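Local coordinates for coenzyme F420-dependent N(5),N(10)-methenyltetrahydromethanopterin reductase-related protein (Desulfurobacterium thermolithotrophum DSM 11699, PDB 6HUZ), which binds the iron-guanylylpyridinol cofactor as a bacterial paralog of [Fe]-hydrogenase and uses tetrahydrofolate derivatives as substrates, probably with H2 activated at the bound cofactor, at the interface of chains A and B. Coordinates in Å, arbitrary orientation; residue numbers count along the deposited sequence, not the author numbering. Chains: chain A/B, Coenzyme F420-dependent N(5),N(10)-methenyltetrahydromethanopterin reductase-related protein.

The interface of chains A and B. Residues chain A 211-213, 216, 283, 287; chain B 211-213, 216, 283, 287.
A:Ile212 and B:Ile212 meet branch to branch on the two-fold axis of the dimer, their CG2 methyls 3.6 Å apart and their side chains crossing obliquely. Each belongs to helix 207-228 of its own chain, and helices 207-228 and 282-292 of the partner together supply the opposing surface; the two-fold repeats each contact with A and B swapped. No hydrogen bond or salt bridge crosses this patch; the side-chain contacts are apolar packing, with some methyls also lying against backbone N and O. It forms part of a larger homodimer interface, in keeping with the dimers of the [Fe]-hydrogenase family.

The two branches of A:Ile212 do different work. CG2, anti to the backbone N, points at the axis, where it also lies 3.7 Å from B:Gly216 CA; with no side chain at that glycine, the methyl comes right up to the helix backbone. CG1 stands beside the backbone N (chi1 -70°), and the extended chi2 of 166° carries CD1 on to the partner's helix 282-292. There CD1 rests against B:Leu283 CB at 3.7 Å, the two side chains crossing at about a right angle, while the flank of the isoleucine, at CG1, faces the B:Ala287 CB methyl at 4.1 Å. An alanine here would probably leave B:Leu283 and B:Gly216 facing a gap and deprive B:Ile212 of its methyl partner at the axis.

Two further pairs of like residues meet across the axis. On the side of helices 282-292, A:Leu283 and B:Leu283 touch through their CD2 methyls at 3.7 Å; A:Leu283 CD2 also lies near the backbone N of B:Ala287, and B:Leu283 CD2 near that of A:Ala287. On the other side of the isoleucine pair, the short side chains of A:Ala213 and B:Ala213 let the two 207-228 helices approach closely, CB to CB at 4.1 Å.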
ATOM      1  N   ALA A 211       3.828  -9.198   0.257  1.00 23.84           N
ATOM      2  CA  ALA A 211       5.175  -9.454   0.773  1.00 22.49           C
ATOM      3  C   ALA A 211       6.226  -8.451   0.263  1.00 24.57           C
ATOM      4  O   ALA A 211       7.056  -8.068   1.035  1.00 22.18           O
ATOM      5  CB  ALA A 211       5.592 -10.892   0.449  1.00 24.02           C
ATOM      6  N   ILE A 212       6.208  -8.054  -1.013  1.00 19.28           N
ATOM      7  CA  ILE A 212       7.194  -7.091  -1.500  1.00 21.94           C
ATOM      8  C   ILE A 212       7.005  -5.750  -0.762  1.00 26.70           C
ATOM      9  O   ILE A 212       7.966  -5.184  -0.272  1.00 24.10           O
ATOM     10  CB  ILE A 212       7.102  -6.931  -3.044  1.00 24.01           C
ATOM     11  CG1 ILE A 212       7.617  -8.210  -3.720  1.00 22.31           C
ATOM     12  CG2 ILE A 212       7.928  -5.713  -3.478  1.00 23.54           C
ATOM     13  CD1 ILE A 212       7.282  -8.333  -5.240  1.00 17.01           C
ATOM     14  N   ALA A 213       5.765  -5.254  -0.665  1.00 26.12           N
ATOM     15  CA  ALA A 213       5.485  -3.982   0.027  1.00 26.09           C
ATOM     16  C   ALA A 213       5.848  -4.034   1.519  1.00 30.24           C
ATOM     17  O   ALA A 213       6.399  -3.080   2.088  1.00 27.91           O
ATOM     18  CB  ALA A 213       4.010  -3.634  -0.149  1.00 26.19           C
ATOM     19  N   GLY A 216       9.574  -4.144   1.738  1.00 26.06           N
ATOM     20  CA  GLY A 216      10.036  -2.808   1.374  1.00 27.78           C
ATOM     21  C   GLY A 216       9.860  -1.820   2.514  1.00 29.97           C
ATOM     22  O   GLY A 216      10.709  -0.952   2.716  1.00 29.41           O
ATOM     23  N   LEU A 283      16.146  -4.583  -1.752  1.00 24.88           N
ATOM     24  CA  LEU A 283      14.947  -4.233  -2.508  1.00 25.69           C
ATOM     25  C   LEU A 283      15.040  -2.868  -3.172  1.00 28.56           C
ATOM     26  O   LEU A 283      14.617  -2.739  -4.313  1.00 31.93           O
ATOM     27  CB  LEU A 283      13.703  -4.290  -1.611  1.00 26.91           C
ATOM     28  CG  LEU A 283      13.252  -5.685  -1.192  1.00 33.37           C
ATOM     29  CD1 LEU A 283      12.104  -5.604  -0.206  1.00 34.44           C
ATOM     30  CD2 LEU A 283      12.854  -6.530  -2.394  1.00 35.75           C
ATOM     31  N   ALA A 287      14.605  -2.634  -7.015  1.00 30.05           N
ATOM     32  CA  ALA A 287      13.498  -1.858  -7.569  1.00 25.51           C
ATOM     33  C   ALA A 287      14.011  -0.767  -8.492  1.00 34.26           C
ATOM     34  O   ALA A 287      13.458  -0.554  -9.567  1.00 34.69           O
ATOM     35  CB  ALA A 287      12.660  -1.255  -6.440  1.00 24.22           C
TER
ATOM     36  N   ALA B 211       8.356   3.348  -4.276  1.00 23.84           N
ATOM     37  CA  ALA B 211       8.949   2.673  -5.432  1.00 22.49           C
ATOM     38  C   ALA B 211       9.000   1.141  -5.286  1.00 24.57           C
ATOM     39  O   ALA B 211       8.755   0.477  -6.250  1.00 22.18           O
ATOM     40  CB  ALA B 211      10.346   3.240  -5.706  1.00 24.02           C
ATOM     41  N   ILE B 212       9.335   0.592  -4.114  1.00 19.28           N
ATOM     42  CA  ILE B 212       9.372  -0.862  -3.964  1.00 21.94           C
ATOM     43  C   ILE B 212       7.953  -1.431  -4.173  1.00 26.70           C
ATOM     44  O   ILE B 212       7.781  -2.375  -4.922  1.00 24.10           O
ATOM     45  CB  ILE B 212       9.972  -1.265  -2.588  1.00 24.01           C
ATOM     46  CG1 ILE B 212      11.476  -0.956  -2.578  1.00 22.31           C
ATOM     47  CG2 ILE B 212       9.720  -2.759  -2.344  1.00 23.54           C
ATOM     48  CD1 ILE B 212      12.148  -0.995  -1.170  1.00 17.01           C
ATOM     49  N   ALA B 213       6.938  -0.845  -3.526  1.00 26.12           N
ATOM     50  CA  ALA B 213       5.547  -1.314  -3.666  1.00 26.09           C
ATOM     51  C   ALA B 213       5.029  -1.188  -5.107  1.00 30.24           C
ATOM     52  O   ALA B 213       4.336  -2.074  -5.629  1.00 27.91           O
ATOM     53  CB  ALA B 213       4.656  -0.527  -2.710  1.00 26.19           C
ATOM     54  N   GLY B 216       6.838  -3.735  -7.152  1.00 26.06           N
ATOM     55  CA  GLY B 216       6.287  -5.029  -6.759  1.00 27.78           C
ATOM     56  C   GLY B 216       4.931  -5.281  -7.393  1.00 29.97           C
ATOM     57  O   GLY B 216       4.628  -6.411  -7.776  1.00 29.41           O
ATOM     58  N   LEU B 283      12.114  -8.984  -7.570  1.00 24.88           N
ATOM     59  CA  LEU B 283      11.644  -8.533  -6.263  1.00 25.69           C
ATOM     60  C   LEU B 283      11.038  -9.651  -5.430  1.00 28.56           C
ATOM     61  O   LEU B 283      11.299  -9.702  -4.236  1.00 31.93           O
ATOM     62  CB  LEU B 283      10.629  -7.391  -6.416  1.00 26.91           C
ATOM     63  CG  LEU B 283      11.201  -6.054  -6.874  1.00 33.37           C
ATOM     64  CD1 LEU B 283      10.090  -5.051  -7.116  1.00 34.44           C
ATOM     65  CD2 LEU B 283      12.202  -5.499  -5.871  1.00 35.75           C
ATOM     66  N   ALA B 287      12.549 -10.403  -1.942  1.00 30.05           N
ATOM     67  CA  ALA B 287      11.719 -10.249  -0.749  1.00 25.51           C
ATOM     68  C   ALA B 287      11.645 -11.550   0.028  1.00 34.26           C
ATOM     69  O   ALA B 287      11.749 -11.547   1.252  1.00 34.69           O
ATOM     70  CB  ALA B 287      10.318  -9.776  -1.140  1.00 24.22           C
TER